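Local structure of GDP-mannose-dependent alpha-(1-6)-phosphatidylinositol monomannoside mannosyltransferase (Corynebacterium glutamicum, 3OKC) at residues Ser111-Ser116 / Glu140-Thr145. The protein is a mannosyltransferase of the GT-B class of glycosyltransferases, built from two Rossmann-like domains. Sequence-based numbering, arbitrary orientation.
Sequences SKVIAS and EVDVLT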
ATOM      1  N   SER A 111     -21.384 -19.269  -4.263  1.00 18.01           N
ATOM      2  CA  SER A 111     -21.605 -19.013  -5.686  1.00 18.73           C
ATOM      3  C   SER A 111     -20.511 -18.161  -6.336  1.00 18.12           C
ATOM      4  O   SER A 111     -20.468 -18.030  -7.563  1.00 18.67           O
ATOM      5  CB  SER A 111     -22.993 -18.403  -5.927  1.00 19.47           C
ATOM      6  OG  SER A 111     -23.286 -17.390  -4.986  1.00 19.48           O
ATOM      7  N   LYS A 112     -19.634 -17.589  -5.513  1.00 17.25           N
ATOM      8  CA  LYS A 112     -18.507 -16.795  -6.001  1.00 16.80           C
ATOM      9  C   LYS A 112     -17.306 -16.882  -5.059  1.00 15.82           C
ATOM     10  O   LYS A 112     -17.441 -16.712  -3.844  1.00 15.57           O
ATOM     11  CB  LYS A 112     -18.918 -15.331  -6.196  1.00 16.61           C
ATOM     12  CG  LYS A 112     -17.832 -14.458  -6.833  1.00 16.65           C
ATOM     13  CD  LYS A 112     -18.239 -12.995  -6.898  1.00 16.96           C
ATOM     14  CE  LYS A 112     -19.281 -12.764  -7.974  1.00 19.02           C
ATOM     15  NZ  LYS A 112     -19.842 -11.397  -7.875  1.00 20.28           N
ATOM     16  N   VAL A 113     -16.137 -17.147  -5.634  1.00 15.60           N
ATOM     17  CA  VAL A 113     -14.882 -17.161  -4.885  1.00 14.98           C
ATOM     18  C   VAL A 113     -13.963 -16.054  -5.409  1.00 14.68           C
ATOM     19  O   VAL A 113     -13.680 -15.985  -6.607  1.00 14.89           O
ATOM     20  CB  VAL A 113     -14.172 -18.547  -4.947  1.00 15.16           C
ATOM     21  CG1 VAL A 113     -12.875 -18.524  -4.155  1.00 14.64           C
ATOM     22  CG2 VAL A 113     -15.085 -19.656  -4.429  1.00 14.97           C
ATOM     23  N   ILE A 114     -13.535 -15.179  -4.503  1.00 14.22           N
ATOM     24  CA  ILE A 114     -12.613 -14.088  -4.818  1.00 14.09           C
ATOM     25  C   ILE A 114     -11.298 -14.346  -4.079  1.00 13.94           C
ATOM     26  O   ILE A 114     -11.304 -14.822  -2.942  1.00 13.92           O
ATOM     27  CB  ILE A 114     -13.178 -12.685  -4.399  1.00 13.93           C
ATOM     28  CG1 ILE A 114     -14.618 -12.475  -4.881  1.00 14.11           C
ATOM     29  CG2 ILE A 114     -12.284 -11.541  -4.897  1.00 13.79           C
ATOM     30  CD1 ILE A 114     -15.671 -12.741  -3.826  1.00 13.14           C
ATOM     31  N   ALA A 115     -10.180 -14.058  -4.735  1.00 13.99           N
ATOM     32  CA  ALA A 115      -8.871 -14.102  -4.086  1.00 13.96           C
ATOM     33  C   ALA A 115      -8.079 -12.837  -4.417  1.00 14.02           C
ATOM     34  O   ALA A 115      -8.041 -12.402  -5.577  1.00 13.87           O
ATOM     35  CB  ALA A 115      -8.099 -15.354  -4.498  1.00 14.24           C
ATOM     36  N   SER A 116      -7.465 -12.243  -3.394  1.00 13.94           N
ATOM     37  CA  SER A 116      -6.666 -11.033  -3.583  1.00 14.52           C
ATOM     38  C   SER A 116      -5.163 -11.304  -3.588  1.00 14.88           C
ATOM     39  O   SER A 116      -4.635 -11.960  -2.692  1.00 14.73           O
ATOM     40  CB  SER A 116      -7.017  -9.969  -2.541  1.00 14.40           C
ATOM     41  OG  SER A 116      -8.322  -9.446  -2.760  1.00 14.94           O
ATOM     42  N   GLU A 140      -9.879 -22.456  -9.777  1.00 26.30           N
ATOM     43  CA  GLU A 140     -10.920 -22.576  -8.752  1.00 26.13           C
ATOM     44  C   GLU A 140     -11.526 -21.239  -8.319  1.00 24.95           C
ATOM     45  O   GLU A 140     -12.572 -21.206  -7.663  1.00 24.99           O
ATOM     46  CB  GLU A 140     -10.367 -23.319  -7.536  1.00 25.80           C
ATOM     47  CG  GLU A 140     -10.071 -24.792  -7.800  1.00 27.84           C
ATOM     48  CD  GLU A 140      -9.384 -25.481  -6.632  1.00 28.25           C
ATOM     49  OE1 GLU A 140      -9.077 -24.807  -5.617  1.00 29.99           O
ATOM     50  OE2 GLU A 140      -9.150 -26.707  -6.733  1.00 30.90           O
ATOM     51  N   VAL A 141     -10.864 -20.147  -8.694  1.00 23.92           N
ATOM     52  CA  VAL A 141     -11.253 -18.799  -8.295  1.00 22.66           C
ATOM     53  C   VAL A 141     -11.969 -18.083  -9.448  1.00 22.76           C
ATOM     54  O   VAL A 141     -11.524 -18.138 -10.600  1.00 23.51           O
ATOM     55  CB  VAL A 141     -10.014 -17.993  -7.808  1.00 22.09           C
ATOM     56  CG1 VAL A 141     -10.269 -16.507  -7.829  1.00 22.08           C
ATOM     57  CG2 VAL A 141      -9.604 -18.431  -6.410  1.00 21.47           C
ATOM     58  N   ASP A 142     -13.081 -17.425  -9.127  1.00 21.88           N
ATOM     59  CA  ASP A 142     -13.879 -16.694 -10.113  1.00 21.78           C
ATOM     60  C   ASP A 142     -13.353 -15.273 -10.350  1.00 21.06           C
ATOM     61  O   ASP A 142     -13.396 -14.772 -11.475  1.00 21.48           O
ATOM     62  CB  ASP A 142     -15.350 -16.652  -9.679  1.00 21.98           C
ATOM     63  CG  ASP A 142     -15.893 -18.030  -9.311  1.00 22.47           C
ATOM     64  OD1 ASP A 142     -15.975 -18.907 -10.200  1.00 23.87           O
ATOM     65  OD2 ASP A 142     -16.236 -18.244  -8.130  1.00 21.45           O
ATOM     66  N   VAL A 143     -12.867 -14.632  -9.287  1.00 19.76           N
ATOM     67  CA  VAL A 143     -12.338 -13.268  -9.363  1.00 19.12           C
ATOM     68  C   VAL A 143     -10.957 -13.197  -8.709  1.00 18.47           C
ATOM     69  O   VAL A 143     -10.793 -13.552  -7.538  1.00 18.04           O
ATOM     70  CB  VAL A 143     -13.293 -12.222  -8.701  1.00 18.95           C
ATOM     71  CG1 VAL A 143     -12.720 -10.812  -8.815  1.00 18.27           C
ATOM     72  CG2 VAL A 143     -14.691 -12.270  -9.320  1.00 19.23           C
ATOM     73  N   LEU A 144      -9.970 -12.747  -9.479  1.00 18.39           N
ATOM     74  CA  LEU A 144      -8.611 -12.550  -8.982  1.00 17.67           C
ATOM     75  C   LEU A 144      -8.320 -11.048  -8.990  1.00 17.24           C
ATOM     76  O   LEU A 144      -8.298 -10.421 -10.053  1.00 17.92           O
ATOM     77  CB  LEU A 144      -7.614 -13.322  -9.861  1.00 18.22           C
ATOM     78  CG  LEU A 144      -6.192 -13.729  -9.429  1.00 18.48           C
ATOM     79  CD1 LEU A 144      -5.199 -12.561  -9.515  1.00 18.55           C
ATOM     80  CD2 LEU A 144      -6.148 -14.403  -8.049  1.00 18.01           C
ATOM     81  N   THR A 145      -8.135 -10.469  -7.807  1.00 16.16           N
ATOM     82  CA  THR A 145      -7.823  -9.046  -7.700  1.00 15.79           C
ATOM     83  C   THR A 145      -6.306  -8.787  -7.663  1.00 15.74           C
ATOM     84  O   THR A 145      -5.529  -9.634  -7.209  1.00 15.38           O
ATOM     85  CB  THR A 145      -8.546  -8.340  -6.499  1.00 15.39           C
ATOM     86  OG1 THR A 145      -7.827  -8.563  -5.281  1.00 15.18           O
ATOM     87  CG2 THR A 145      -9.994  -8.817  -6.343  1.00 14.79           C
TER
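Val141 opens the contact by laying both methyls against strand 112-116: CG2 meets Ala115 CB at 3.9 Å and Val113 CG1 at 4.0 Å, the two valines crossing at about a right angle, while CG1 rests near Val113 O. Ala102 and Ala105 of helix 102-108 cover Val113 as well. Asp142, still ahead of the strand proper, takes the place of a backbone acceptor. Its CG stands anti to its own carbonyl carbon (chi1 -50°), which brings OD2 to Val113 N at 2.7 Å; the carboxylate receives this N-H on its anti lone pair. The same oxygen forms a salt bridge with Lys106, so helix 102-108 and the backbone N-H of Val113, near the start of strand 112-116, share one carboxylate oxygen, whose negative charge the lysine probably helps to stabilise. Val113 O is gripped twice, by Asp142 N, tilted from the carbonyl plane and less straight (137° at the hydrogen), and by Val143 N, in the plane at 3.1 Å. From Val143 the pairing becomes regular and parallel: strands 112-116 and 143-146 are neighbours in the seven-stranded sheet of the N-terminal Rossmann-like domain of the GT-B fold, and the intervening residues, largely helical, make the crossover between them. Val143 O accepts Ala115 N almost head-on at 2.9 Å, and Val143 and Ile114 lie side by side, pointing the same way, with Val143 CB 4.0 Å from Ile114 CG2. On the other face Leu144 CD2 reaches Ala115 CB loosely, while Leu144 CA makes a CA-H...O contact with Ala115 O. Thr145 N hydrogen-bonds to Ala115 O, and the Thr145 side chain packs obliquely on Ile114, CG2 against CG2. With chi1 at 82°, Thr145 OG1 sits between its backbone N and carbonyl carbon and meets Ser116 OG at 2.7 Å, a buried hydroxyl pair in which Ser116 OG is also hydrogen-bonded to Trp91 NE1 of strand 89-92.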